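Local atomic coordinates of aminotransferase (Psychrobacter arcticus 273-4, PDB entry 3IF2), a protein that binds pyridoxal 5'-phosphate and probably acts as an amino-acid aminotransferase, possibly a valine-pyruvate transaminase. Residues A[95-99]-A[320-326]; A[83-89]-A[106-111]; A[250-254]-A[325-330]. All blocks are in the same frame, centred on the assembly; numbering follows the deposited sequence.

Contact 1: A[95-99]-A[320-326]; sequences FFNRH and VANDRIK
Phe-95 lays its CB against the CG1 methyl of Val-320 at 3.4 Å, at the point where the two backbones come nearest, their CA atoms 6.5 Å apart. In this PLP-dependent aminotransferase of the class I/II family, the contact joins the C-terminal part of helix 86-100 to the break between helices 311-321 and 324-351. Residues 95-99 are plain alpha helix. Helix 311-321 stops at Ala-321, and Asp-323, with phi/psi of 60/10°, turns the chain into the next helix from its N-cap position. Asn-322 shapes this turn too: its OD1 accepts from Arg-324 N at 2.9 Å, an Asx turn. The t rotamer of Phe-95 carries its ring to the break, with CE2 4.0 Å from Ile-325 CG2 and CD2 3.2 Å from Asp-323 OD1. At the more open side, that carboxylate gathers two neighbours from one helix. Arg-98 NH2 forms a salt bridge to Asp-323 OD1, 2.7 Å and nearly straight, and gives a weak hydrogen bond to Val-320 O at 2.9 Å, a carbonyl of the ending helix. His-99 NE2 donates to the same Asp-323 OD1 at 3.0 Å, a His-carboxylate pair at the edge of the imidazole. Lys-326, extended through chi3, runs across one face of that ring as a CH-pi contact, its CD 4.2 Å from the centroid of His-99 and 3.9 Å from His-99 CE1.

Contact 2: A[83-89]-A[106-111]; sequences QGDSAFI and SENIAL
The turn leading into helix 86-100 packs against strand 109-112, an edge of the large mixed sheet of this PLP-dependent aminotransferase fold. A main-chain bond sets the register: Leu-111 N donates to Gln-83 O at 2.9 Å, with the CA atoms of Gln-83 and Ala-110 5.0 Å apart and those of Gly-84 and Leu-111 4.8 Å apart. The same Gln-83 O takes a CA-H...O contact from Ala-110 CA at 3.3 Å. With chi1 and chi2 both t, Gln-83 reaches back along the strand, and its NE2 donates to Ile-109 O at 2.7 Å and, weakly, to Ser-106 O at 2.8 Å, the latter a carbonyl of the 3-10 turn 106-108. Across the strand, Asn-108 and Ala-110 bond through their backbones to Ala-289 and Ile-287, respectively. Asn-108 ND2 also donates to Ala-289 O, and Leu-111 O accepts from Asn-301 ND2. Gly-84, at phi/psi 130/163°, passes so close that a CB would collide with Leu-111 CG. Asp-85 then N-caps the helix, OD1 accepting from Phe-88 N at 2.9 Å, while its OD2 is held in a salt bridge with Arg-310. Apolar packing completes the contact. Ile-89 sets CG2 4.0 Å from Ile-109 CB and CG1 4.3 Å from Leu-111 CG; its CG2 also has Ser-106 CB as a van der Waals neighbour at 3.8 Å. Leu-111 CD1 meets the edge of the Phe-88 ring, 3.7 Å from Phe-88 CD2.

Contact 3: A[250-254]-A[325-330]; sequences MPFPN and IKQLSD
Two cis-prolines shape the loop 250-254, which lies between strands 242-245 and 268-273 of the aminotransferase fold and packs on the first turns of helix 324-351. Peptide bonds 250-251 and 252-253 are both cis, and Asn-254 takes left-handed angles of 56/43°. The backbones come nearest at Pro-253 and Ser-329, CA to CA 4.9 Å. Of the apolar contacts, the chief one is a CH-pi interaction: Phe-252, chi1 p, offers a ring face to Ile-325 CD1, 3.7 Å from the centroid and only 9° off the normal. Close van der Waals packing centres on Ser-329, whose CB sits 3.3 Å from Pro-253 O and whose OG sits 3.3 Å from Phe-252 CB. That hydroxyl is spent within the helix, donating to Ile-325 O at 2.8 Å. Polar links are few: Asn-254 ND2 gives Asp-330 OD1 a short but bent, weak hydrogen bond of 2.6 Å, while Asp-330 OD2 has a long ion pair with Lys-326 NZ at 3.5 Å. The loop follows the cofactor-binding Tyr-248, and the Pro-253 side chain lies about 4 Å from that of Lys-276, another PLP-site residue. Pro-251 leans on Phe-95 and Phe-96 of helix 86-100, and Leu-328 faces helix 46-60.

Overall arrangement
Along the chain, contact 2 closes before contact 3 opens, and contact 1 spans from helix 86-100 to the start of helix 324-351, crossing both. Helix 86-100 is common to contacts 1 and 2, whose centres lie about 15 Å apart: its N-terminal end meets strand 109-112, its C-terminal part the break at 322-323. Contacts 1 and 3, with centres about 9 Å apart, share Ile-325 and Lys-326. Val-320 touches Phe-88, and Pro-251 touches both Phe-95 and Phe-96, so packing is continuous from the strand to the loop, although contacts 2 and 3 do not meet directly. Helix 86-100 thus bridges the large mixed sheet and the start of the long helix.

Contact 1: A[95-99]-A[320-326]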
ATOM      1  N   PHE A  95      22.799  -1.104 -11.117  1.00 34.40           N
ATOM      2  CA  PHE A  95      22.241  -0.502 -12.347  1.00 34.84           C
ATOM      3  C   PHE A  95      22.433   1.027 -12.456  1.00 36.26           C
ATOM      4  O   PHE A  95      22.946   1.512 -13.484  1.00 36.64           O
ATOM      5  CB  PHE A  95      20.751  -0.862 -12.450  1.00 34.93           C
ATOM      6  CG  PHE A  95      20.061  -0.325 -13.668  1.00 34.74           C
ATOM      7  CD1 PHE A  95      19.446   0.929 -13.635  1.00 35.01           C
ATOM      8  CD2 PHE A  95      20.004  -1.075 -14.841  1.00 34.17           C
ATOM      9  CE1 PHE A  95      18.814   1.440 -14.753  1.00 34.88           C
ATOM     10  CE2 PHE A  95      19.369  -0.583 -15.966  1.00 34.50           C
ATOM     11  CZ  PHE A  95      18.779   0.690 -15.927  1.00 34.90           C
ATOM     12  N   PHE A  96      22.016   1.778 -11.426  1.00 36.07           N
ATOM     13  CA  PHE A  96      22.206   3.231 -11.432  1.00 36.05           C
ATOM     14  C   PHE A  96      23.686   3.634 -11.397  1.00 36.99           C
ATOM     15  O   PHE A  96      24.081   4.597 -12.085  1.00 38.01           O
ATOM     16  CB  PHE A  96      21.428   3.922 -10.312  1.00 36.06           C
ATOM     17  CG  PHE A  96      19.929   3.888 -10.504  1.00 35.24           C
ATOM     18  CD1 PHE A  96      19.343   4.518 -11.597  1.00 34.60           C
ATOM     19  CD2 PHE A  96      19.098   3.262  -9.579  1.00 34.55           C
ATOM     20  CE1 PHE A  96      17.963   4.491 -11.784  1.00 34.60           C
ATOM     21  CE2 PHE A  96      17.720   3.249  -9.761  1.00 34.51           C
ATOM     22  CZ  PHE A  96      17.151   3.867 -10.859  1.00 33.96           C
ATOM     23  N   ASN A  97      24.489   2.910 -10.618  1.00 36.88           N
ATOM     24  CA  ASN A  97      25.944   3.164 -10.547  1.00 37.92           C
ATOM     25  C   ASN A  97      26.674   2.860 -11.874  1.00 38.78           C
ATOM     26  O   ASN A  97      27.596   3.578 -12.225  1.00 38.76           O
ATOM     27  CB  ASN A  97      26.599   2.412  -9.359  1.00 37.40           C
ATOM     28  CG  ASN A  97      26.237   3.006  -8.000  1.00 36.97           C
ATOM     29  OD1 ASN A  97      25.884   4.173  -7.885  1.00 37.35           O
ATOM     30  ND2 ASN A  97      26.348   2.204  -6.964  1.00 36.79           N
ATOM     31  N   ARG A  98      26.260   1.799 -12.583  1.00 40.49           N
ATOM     32  CA  ARG A  98      26.784   1.454 -13.931  1.00 40.71           C
ATOM     33  C   ARG A  98      26.497   2.556 -14.929  1.00 41.01           C
ATOM     34  O   ARG A  98      27.376   2.961 -15.678  1.00 41.90           O
ATOM     35  CB  ARG A  98      26.106   0.197 -14.540  1.00 40.80           C
ATOM     36  CG  ARG A  98      26.597  -1.156 -14.081  1.00 40.74           C
ATOM     37  CD  ARG A  98      26.193  -2.296 -15.068  1.00 40.21           C
ATOM     38  NE  ARG A  98      24.754  -2.537 -15.264  1.00 39.24           N
ATOM     39  CZ  ARG A  98      23.940  -3.177 -14.408  1.00 38.74           C
ATOM     40  NH1 ARG A  98      24.355  -3.588 -13.197  1.00 38.01           N
ATOM     41  NH2 ARG A  98      22.661  -3.364 -14.743  1.00 39.04           N
ATOM     42  N   HIS A  99      25.242   2.989 -14.953  1.00 41.32           N
ATOM     43  CA  HIS A  99      24.766   3.955 -15.936  1.00 42.14           C
ATOM     44  C   HIS A  99      24.956   5.453 -15.616  1.00 42.66           C
ATOM     45  O   HIS A  99      24.997   6.253 -16.560  1.00 42.42           O
ATOM     46  CB  HIS A  99      23.293   3.657 -16.274  1.00 42.02           C
ATOM     47  CG  HIS A  99      23.096   2.338 -16.953  1.00 42.32           C
ATOM     48  ND1 HIS A  99      23.596   2.077 -18.209  1.00 42.61           N
ATOM     49  CD2 HIS A  99      22.448   1.216 -16.566  1.00 42.40           C
ATOM     50  CE1 HIS A  99      23.269   0.850 -18.565  1.00 42.17           C
ATOM     51  NE2 HIS A  99      22.577   0.305 -17.583  1.00 42.48           N
ATOM     52  N   VAL A 320      16.806  -5.913 -14.636  1.00 32.86           N
ATOM     53  CA  VAL A 320      17.672  -4.779 -14.210  1.00 32.66           C
ATOM     54  C   VAL A 320      19.132  -5.269 -14.238  1.00 32.86           C
ATOM     55  O   VAL A 320      20.006  -4.599 -14.819  1.00 33.45           O
ATOM     56  CB  VAL A 320      17.281  -4.230 -12.789  1.00 32.55           C
ATOM     57  CG1 VAL A 320      18.328  -3.286 -12.244  1.00 31.82           C
ATOM     58  CG2 VAL A 320      15.936  -3.568 -12.826  1.00 32.08           C
ATOM     59  N   ALA A 321      19.376  -6.447 -13.645  1.00 32.02           N
ATOM     60  CA  ALA A 321      20.712  -7.083 -13.610  1.00 32.63           C
ATOM     61  C   ALA A 321      21.394  -7.170 -14.966  1.00 33.18           C
ATOM     62  O   ALA A 321      22.600  -6.904 -15.063  1.00 35.04           O
ATOM     63  CB  ALA A 321      20.656  -8.479 -12.978  1.00 31.03           C
ATOM     64  N   ASN A 322      20.640  -7.500 -16.007  1.00 32.63           N
ATOM     65  CA  ASN A 322      21.222  -7.654 -17.359  1.00 33.21           C
ATOM     66  C   ASN A 322      20.893  -6.512 -18.356  1.00 33.11           C
ATOM     67  O   ASN A 322      21.046  -6.689 -19.571  1.00 31.82           O
ATOM     68  CB  ASN A 322      20.809  -9.029 -17.923  1.00 32.75           C
ATOM     69  CG  ASN A 322      19.328  -9.112 -18.293  1.00 32.56           C
ATOM     70  OD1 ASN A 322      18.589  -8.113 -18.290  1.00 32.00           O
ATOM     71  ND2 ASN A 322      18.896 -10.304 -18.637  1.00 32.48           N
ATOM     72  N   ASP A 323      20.402  -5.382 -17.837  1.00 34.47           N
ATOM     73  CA  ASP A 323      19.968  -4.219 -18.635  1.00 35.72           C
ATOM     74  C   ASP A 323      18.835  -4.456 -19.653  1.00 35.79           C
ATOM     75  O   ASP A 323      18.535  -3.544 -20.427  1.00 36.14           O
ATOM     76  CB  ASP A 323      21.163  -3.499 -19.312  1.00 36.90           C
ATOM     77  CG  ASP A 323      22.097  -2.804 -18.316  1.00 38.63           C
ATOM     78  OD1 ASP A 323      21.714  -2.553 -17.149  1.00 38.94           O
ATOM     79  OD2 ASP A 323      23.245  -2.477 -18.719  1.00 40.53           O
ATOM     80  N   ARG A 324      18.161  -5.611 -19.635  1.00 36.19           N
ATOM     81  CA  ARG A 324      17.059  -5.841 -20.585  1.00 37.75           C
ATOM     82  C   ARG A 324      15.882  -4.911 -20.328  1.00 37.70           C
ATOM     83  O   ARG A 324      15.125  -4.660 -21.255  1.00 37.42           O
ATOM     84  CB  ARG A 324      16.599  -7.309 -20.663  1.00 39.31           C
ATOM     85  CG  ARG A 324      17.595  -8.236 -21.363  1.00 41.13           C
ATOM     86  CD  ARG A 324      17.034  -9.638 -21.569  1.00 42.88           C
ATOM     87  NE  ARG A 324      16.115  -9.683 -22.718  1.00 45.22           N
ATOM     88  CZ  ARG A 324      15.470 -10.775 -23.165  1.00 45.96           C
ATOM     89  NH1 ARG A 324      15.581 -11.970 -22.547  1.00 45.80           N
ATOM     90  NH2 ARG A 324      14.676 -10.661 -24.244  1.00 45.69           N
ATOM     91  N   ILE A 325      15.734  -4.401 -19.091  1.00 38.10           N
ATOM     92  CA  ILE A 325      14.693  -3.408 -18.756  1.00 37.81           C
ATOM     93  C   ILE A 325      14.885  -2.123 -19.605  1.00 37.82           C
ATOM     94  O   ILE A 325      13.908  -1.564 -20.110  1.00 37.70           O
ATOM     95  CB  ILE A 325      14.603  -3.137 -17.194  1.00 37.46           C
ATOM     96  CG1 ILE A 325      13.271  -2.474 -16.824  1.00 37.55           C
ATOM     97  CG2 ILE A 325      15.802  -2.356 -16.680  1.00 37.31           C
ATOM     98  CD1 ILE A 325      13.065  -2.243 -15.312  1.00 37.85           C
ATOM     99  N   LYS A 326      16.144  -1.721 -19.800  1.00 38.08           N
ATOM    100  CA  LYS A 326      16.523  -0.569 -20.621  1.00 38.65           C
ATOM    101  C   LYS A 326      16.301  -0.847 -22.127  1.00 38.79           C
ATOM    102  O   LYS A 326      15.761   0.006 -22.847  1.00 37.91           O
ATOM    103  CB  LYS A 326      17.988  -0.197 -20.343  1.00 39.87           C
ATOM    104  CG  LYS A 326      18.391   1.191 -20.785  1.00 41.69           C
ATOM    105  CD  LYS A 326      19.838   1.537 -20.363  1.00 42.98           C
ATOM    106  CE  LYS A 326      20.170   3.030 -20.550  1.00 43.61           C
ATOM    107  NZ  LYS A 326      19.861   3.520 -21.923  1.00 44.13           N
TER

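Contact 2: A[83-89]-A[106-111]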
ATOM      1  N   GLN A  83      11.877  -1.511   4.083  1.00 34.20           N
ATOM      2  CA  GLN A  83      12.508  -0.688   3.053  1.00 33.94           C
ATOM      3  C   GLN A  83      12.241  -1.229   1.623  1.00 33.31           C
ATOM      4  O   GLN A  83      12.224  -0.452   0.682  1.00 31.57           O
ATOM      5  CB  GLN A  83      14.011  -0.585   3.326  1.00 34.52           C
ATOM      6  CG  GLN A  83      14.788   0.325   2.353  1.00 35.58           C
ATOM      7  CD  GLN A  83      16.238   0.491   2.738  1.00 36.07           C
ATOM      8  OE1 GLN A  83      16.599   0.376   3.907  1.00 37.71           O
ATOM      9  NE2 GLN A  83      17.078   0.797   1.758  1.00 36.46           N
ATOM     10  N   GLY A  84      12.064  -2.548   1.486  1.00 32.62           N
ATOM     11  CA  GLY A  84      11.735  -3.197   0.219  1.00 32.97           C
ATOM     12  C   GLY A  84      12.623  -4.385  -0.123  1.00 33.18           C
ATOM     13  O   GLY A  84      13.703  -4.531   0.416  1.00 32.73           O
ATOM     14  N   ASP A  85      12.157  -5.216  -1.054  1.00 34.24           N
ATOM     15  CA  ASP A  85      12.892  -6.408  -1.539  1.00 35.28           C
ATOM     16  C   ASP A  85      14.406  -6.143  -1.675  1.00 35.54           C
ATOM     17  O   ASP A  85      14.809  -5.367  -2.538  1.00 35.72           O
ATOM     18  CB  ASP A  85      12.288  -6.842  -2.884  1.00 35.65           C
ATOM     19  CG  ASP A  85      12.859  -8.140  -3.403  1.00 36.36           C
ATOM     20  OD1 ASP A  85      13.977  -8.153  -3.983  1.00 36.63           O
ATOM     21  OD2 ASP A  85      12.142  -9.152  -3.271  1.00 37.44           O
ATOM     22  N   SER A  86      15.212  -6.756  -0.799  1.00 35.96           N
ATOM     23  CA  SER A  86      16.689  -6.577  -0.786  1.00 36.68           C
ATOM     24  C   SER A  86      17.376  -6.802  -2.143  1.00 36.57           C
ATOM     25  O   SER A  86      18.153  -5.948  -2.568  1.00 38.10           O
ATOM     26  CB  SER A  86      17.354  -7.530   0.207  1.00 37.21           C
ATOM     27  OG  SER A  86      16.802  -7.364   1.497  1.00 39.55           O
ATOM     28  N   ALA A  87      17.077  -7.932  -2.795  1.00 34.48           N
ATOM     29  CA  ALA A  87      17.701  -8.312  -4.065  1.00 34.43           C
ATOM     30  C   ALA A  87      17.448  -7.264  -5.159  1.00 34.03           C
ATOM     31  O   ALA A  87      18.376  -6.883  -5.888  1.00 33.97           O
ATOM     32  CB  ALA A  87      17.247  -9.740  -4.529  1.00 32.77           C
ATOM     33  N   PHE A  88      16.205  -6.793  -5.233  1.00 33.60           N
ATOM     34  CA  PHE A  88      15.817  -5.743  -6.201  1.00 34.00           C
ATOM     35  C   PHE A  88      16.554  -4.408  -5.939  1.00 34.27           C
ATOM     36  O   PHE A  88      17.037  -3.781  -6.888  1.00 34.02           O
ATOM     37  CB  PHE A  88      14.284  -5.553  -6.212  1.00 32.70           C
ATOM     38  CG  PHE A  88      13.764  -4.650  -7.315  1.00 32.54           C
ATOM     39  CD1 PHE A  88      14.159  -4.833  -8.656  1.00 32.45           C
ATOM     40  CD2 PHE A  88      12.794  -3.694  -7.038  1.00 32.08           C
ATOM     41  CE1 PHE A  88      13.640  -4.051  -9.675  1.00 32.16           C
ATOM     42  CE2 PHE A  88      12.258  -2.908  -8.036  1.00 32.23           C
ATOM     43  CZ  PHE A  88      12.676  -3.071  -9.369  1.00 32.79           C
ATOM     44  N   ILE A  89      16.654  -4.002  -4.668  1.00 33.97           N
ATOM     45  CA  ILE A  89      17.405  -2.795  -4.304  1.00 35.33           C
ATOM     46  C   ILE A  89      18.890  -2.924  -4.707  1.00 35.98           C
ATOM     47  O   ILE A  89      19.433  -1.981  -5.278  1.00 37.03           O
ATOM     48  CB  ILE A  89      17.254  -2.414  -2.766  1.00 35.40           C
ATOM     49  CG1 ILE A  89      15.843  -1.851  -2.490  1.00 34.25           C
ATOM     50  CG2 ILE A  89      18.352  -1.412  -2.302  1.00 33.33           C
ATOM     51  CD1 ILE A  89      15.510  -1.770  -1.020  1.00 33.99           C
ATOM     52  N   SER A 106      22.782   0.762  -0.817  1.00 37.79           N
ATOM     53  CA  SER A 106      21.405   0.318  -0.550  1.00 37.65           C
ATOM     54  C   SER A 106      20.639   1.302   0.344  1.00 37.63           C
ATOM     55  O   SER A 106      19.413   1.351   0.279  1.00 37.77           O
ATOM     56  CB  SER A 106      21.366  -1.091   0.032  1.00 37.52           C
ATOM     57  OG  SER A 106      21.998  -1.130   1.286  1.00 38.68           O
ATOM     58  N   GLU A 107      21.356   2.113   1.130  1.00 38.41           N
ATOM     59  CA  GLU A 107      20.727   3.129   1.995  1.00 38.83           C
ATOM     60  C   GLU A 107      19.929   4.211   1.242  1.00 37.71           C
ATOM     61  O   GLU A 107      19.055   4.832   1.846  1.00 37.37           O
ATOM     62  CB  GLU A 107      21.766   3.798   2.899  1.00 39.94           C
ATOM     63  CG  GLU A 107      22.389   2.882   3.944  1.00 41.40           C
ATOM     64  CD  GLU A 107      23.505   3.580   4.742  1.00 43.31           C
ATOM     65  OE1 GLU A 107      23.310   4.704   5.265  1.00 43.74           O
ATOM     66  OE2 GLU A 107      24.600   2.993   4.857  1.00 45.47           O
ATOM     67  N   ASN A 108      20.224   4.397  -0.055  1.00 36.49           N
ATOM     68  CA  ASN A 108      19.596   5.392  -0.938  1.00 35.30           C
ATOM     69  C   ASN A 108      18.376   4.944  -1.735  1.00 35.26           C
ATOM     70  O   ASN A 108      17.862   5.708  -2.519  1.00 36.22           O
ATOM     71  CB  ASN A 108      20.634   5.902  -1.951  1.00 34.90           C
ATOM     72  CG  ASN A 108      21.815   6.581  -1.297  1.00 35.30           C
ATOM     73  OD1 ASN A 108      22.952   6.107  -1.383  1.00 33.91           O
ATOM     74  ND2 ASN A 108      21.551   7.710  -0.642  1.00 35.29           N
ATOM     75  N   ILE A 109      17.893   3.729  -1.542  1.00 35.65           N
ATOM     76  CA  ILE A 109      16.766   3.229  -2.319  1.00 35.25           C
ATOM     77  C   ILE A 109      15.771   2.497  -1.434  1.00 35.55           C
ATOM     78  O   ILE A 109      16.164   1.652  -0.613  1.00 35.44           O
ATOM     79  CB  ILE A 109      17.204   2.266  -3.442  1.00 35.02           C
ATOM     80  CG1 ILE A 109      18.301   2.895  -4.312  1.00 34.60           C
ATOM     81  CG2 ILE A 109      15.974   1.848  -4.297  1.00 34.64           C
ATOM     82  CD1 ILE A 109      18.668   2.083  -5.544  1.00 34.59           C
ATOM     83  N   ALA A 110      14.499   2.860  -1.603  1.00 34.92           N
ATOM     84  CA  ALA A 110      13.378   2.220  -0.934  1.00 34.89           C
ATOM     85  C   ALA A 110      12.320   1.920  -1.990  1.00 34.89           C
ATOM     86  O   ALA A 110      12.314   2.535  -3.061  1.00 36.11           O
ATOM     87  CB  ALA A 110      12.806   3.118   0.142  1.00 34.16           C
ATOM     88  N   LEU A 111      11.460   0.957  -1.681  1.00 35.07           N
ATOM     89  CA  LEU A 111      10.343   0.553  -2.520  1.00 34.57           C
ATOM     90  C   LEU A 111       9.036   0.928  -1.802  1.00 34.10           C
ATOM     91  O   LEU A 111       8.974   0.911  -0.547  1.00 32.70           O
ATOM     92  CB  LEU A 111      10.381  -0.960  -2.796  1.00 34.82           C
ATOM     93  CG  LEU A 111      11.629  -1.555  -3.454  1.00 35.21           C
ATOM     94  CD1 LEU A 111      11.485  -3.078  -3.649  1.00 35.10           C
ATOM     95  CD2 LEU A 111      11.885  -0.897  -4.759  1.00 34.64           C
TER

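Contact 3: A[250-254]-A[325-330]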
HETATM    1  N   MSE A 250      13.275   8.586 -17.902  1.00 41.06           N
HETATM    2  CA  MSE A 250      14.505   7.799 -17.949  1.00 41.99           C
HETATM    3  C   MSE A 250      14.781   7.150 -16.595  1.00 43.14           C
HETATM    4  O   MSE A 250      14.307   7.663 -15.553  1.00 44.57           O
HETATM    5  CB  MSE A 250      15.702   8.690 -18.257  1.00 41.80           C
HETATM    6  CG  MSE A 250      15.638   9.412 -19.571  1.00 41.78           C
HETATM    7 SE   MSE A 250      16.643  11.036 -19.474  0.75 41.04          SE
HETATM    8  CE  MSE A 250      15.554  11.958 -18.102  1.00 38.59           C
ATOM      9  N   PRO A 251      15.490   5.998 -16.596  1.00 42.75           N
ATOM     10  CA  PRO A 251      15.973   5.178 -17.730  1.00 41.98           C
ATOM     11  C   PRO A 251      14.910   4.179 -18.265  1.00 40.48           C
ATOM     12  O   PRO A 251      15.107   3.608 -19.328  1.00 40.48           O
ATOM     13  CB  PRO A 251      17.152   4.413 -17.132  1.00 42.92           C
ATOM     14  CG  PRO A 251      16.841   4.349 -15.633  1.00 43.10           C
ATOM     15  CD  PRO A 251      15.866   5.414 -15.291  1.00 43.02           C
ATOM     16  N   PHE A 252      13.854   3.923 -17.494  1.00 39.22           N
ATOM     17  CA  PHE A 252      12.721   3.081 -17.892  1.00 38.59           C
ATOM     18  C   PHE A 252      11.465   3.736 -17.340  1.00 37.31           C
ATOM     19  O   PHE A 252      11.494   4.206 -16.226  1.00 37.20           O
ATOM     20  CB  PHE A 252      12.845   1.621 -17.378  1.00 39.01           C
ATOM     21  CG  PHE A 252      13.166   1.491 -15.894  1.00 38.67           C
ATOM     22  CD1 PHE A 252      12.161   1.540 -14.931  1.00 38.15           C
ATOM     23  CD2 PHE A 252      14.474   1.283 -15.474  1.00 38.61           C
ATOM     24  CE1 PHE A 252      12.461   1.438 -13.560  1.00 38.23           C
ATOM     25  CE2 PHE A 252      14.778   1.162 -14.094  1.00 39.07           C
ATOM     26  CZ  PHE A 252      13.762   1.247 -13.141  1.00 38.26           C
ATOM     27  N   PRO A 253      10.368   3.788 -18.112  1.00 36.70           N
ATOM     28  CA  PRO A 253      10.145   3.283 -19.466  1.00 36.02           C
ATOM     29  C   PRO A 253      10.741   4.138 -20.583  1.00 34.39           C
ATOM     30  O   PRO A 253      10.587   3.767 -21.736  1.00 32.98           O
ATOM     31  CB  PRO A 253       8.616   3.222 -19.562  1.00 36.32           C
ATOM     32  CG  PRO A 253       8.174   4.380 -18.756  1.00 36.68           C
ATOM     33  CD  PRO A 253       9.215   4.584 -17.665  1.00 36.84           C
ATOM     34  N   ASN A 254      11.392   5.255 -20.242  1.00 34.57           N
ATOM     35  CA  ASN A 254      12.107   6.134 -21.183  1.00 34.21           C
ATOM     36  C   ASN A 254      11.201   6.605 -22.306  1.00 33.48           C
ATOM     37  O   ASN A 254      11.592   6.575 -23.466  1.00 31.98           O
ATOM     38  CB  ASN A 254      13.353   5.398 -21.717  1.00 34.96           C
ATOM     39  CG  ASN A 254      14.360   6.324 -22.464  1.00 36.07           C
ATOM     40  OD1 ASN A 254      14.654   7.450 -22.038  1.00 36.42           O
ATOM     41  ND2 ASN A 254      14.904   5.814 -23.570  1.00 35.32           N
ATOM     42  N   ILE A 325      15.734  -4.401 -19.091  1.00 38.10           N
ATOM     43  CA  ILE A 325      14.693  -3.408 -18.756  1.00 37.81           C
ATOM     44  C   ILE A 325      14.885  -2.123 -19.605  1.00 37.82           C
ATOM     45  O   ILE A 325      13.908  -1.564 -20.110  1.00 37.70           O
ATOM     46  CB  ILE A 325      14.603  -3.137 -17.194  1.00 37.46           C
ATOM     47  CG1 ILE A 325      13.271  -2.474 -16.824  1.00 37.55           C
ATOM     48  CG2 ILE A 325      15.802  -2.356 -16.680  1.00 37.31           C
ATOM     49  CD1 ILE A 325      13.065  -2.243 -15.312  1.00 37.85           C
ATOM     50  N   LYS A 326      16.144  -1.721 -19.800  1.00 38.08           N
ATOM     51  CA  LYS A 326      16.523  -0.569 -20.621  1.00 38.65           C
ATOM     52  C   LYS A 326      16.301  -0.847 -22.127  1.00 38.79           C
ATOM     53  O   LYS A 326      15.761   0.006 -22.847  1.00 37.91           O
ATOM     54  CB  LYS A 326      17.988  -0.197 -20.343  1.00 39.87           C
ATOM     55  CG  LYS A 326      18.391   1.191 -20.785  1.00 41.69           C
ATOM     56  CD  LYS A 326      19.838   1.537 -20.363  1.00 42.98           C
ATOM     57  CE  LYS A 326      20.170   3.030 -20.550  1.00 43.61           C
ATOM     58  NZ  LYS A 326      19.861   3.520 -21.923  1.00 44.13           N
ATOM     59  N   GLN A 327      16.689  -2.040 -22.590  1.00 39.23           N
ATOM     60  CA  GLN A 327      16.512  -2.429 -24.004  1.00 40.45           C
ATOM     61  C   GLN A 327      15.042  -2.544 -24.369  1.00 39.06           C
ATOM     62  O   GLN A 327      14.628  -2.101 -25.448  1.00 39.63           O
ATOM     63  CB  GLN A 327      17.226  -3.728 -24.342  1.00 43.16           C
ATOM     64  CG  GLN A 327      18.722  -3.688 -24.101  1.00 45.93           C
ATOM     65  CD  GLN A 327      19.393  -4.968 -24.544  1.00 48.63           C
ATOM     66  OE1 GLN A 327      19.534  -5.213 -25.758  1.00 50.23           O
ATOM     67  NE2 GLN A 327      19.814  -5.805 -23.564  1.00 49.92           N
ATOM     68  N   LEU A 328      14.263  -3.119 -23.463  1.00 36.80           N
ATOM     69  CA  LEU A 328      12.820  -3.198 -23.604  1.00 36.67           C
ATOM     70  C   LEU A 328      12.193  -1.775 -23.752  1.00 36.69           C
ATOM     71  O   LEU A 328      11.327  -1.546 -24.594  1.00 36.68           O
ATOM     72  CB  LEU A 328      12.246  -3.876 -22.363  1.00 37.22           C
ATOM     73  CG  LEU A 328      10.756  -4.114 -22.264  1.00 37.95           C
ATOM     74  CD1 LEU A 328      10.405  -5.134 -23.341  1.00 38.44           C
ATOM     75  CD2 LEU A 328      10.367  -4.593 -20.870  1.00 38.14           C
ATOM     76  N   SER A 329      12.645  -0.842 -22.926  1.00 35.20           N
ATOM     77  CA  SER A 329      12.155   0.534 -22.948  1.00 34.90           C
ATOM     78  C   SER A 329      12.504   1.277 -24.247  1.00 34.48           C
ATOM     79  O   SER A 329      11.645   1.905 -24.861  1.00 33.06           O
ATOM     80  CB  SER A 329      12.751   1.304 -21.768  1.00 34.92           C
ATOM     81  OG  SER A 329      12.339   0.734 -20.549  1.00 34.22           O
ATOM     82  N   ASP A 330      13.756   1.163 -24.659  1.00 34.44           N
ATOM     83  CA  ASP A 330      14.237   1.851 -25.846  1.00 35.22           C
ATOM     84  C   ASP A 330      13.745   1.248 -27.152  1.00 34.68           C
ATOM     85  O   ASP A 330      13.415   2.005 -28.065  1.00 35.46           O
ATOM     86  CB  ASP A 330      15.774   1.897 -25.875  1.00 36.02           C
ATOM     87  CG  ASP A 330      16.374   2.606 -24.663  1.00 36.68           C
ATOM     88  OD1 ASP A 330      15.688   3.409 -24.020  1.00 37.36           O
ATOM     89  OD2 ASP A 330      17.558   2.357 -24.356  1.00 38.49           O
TER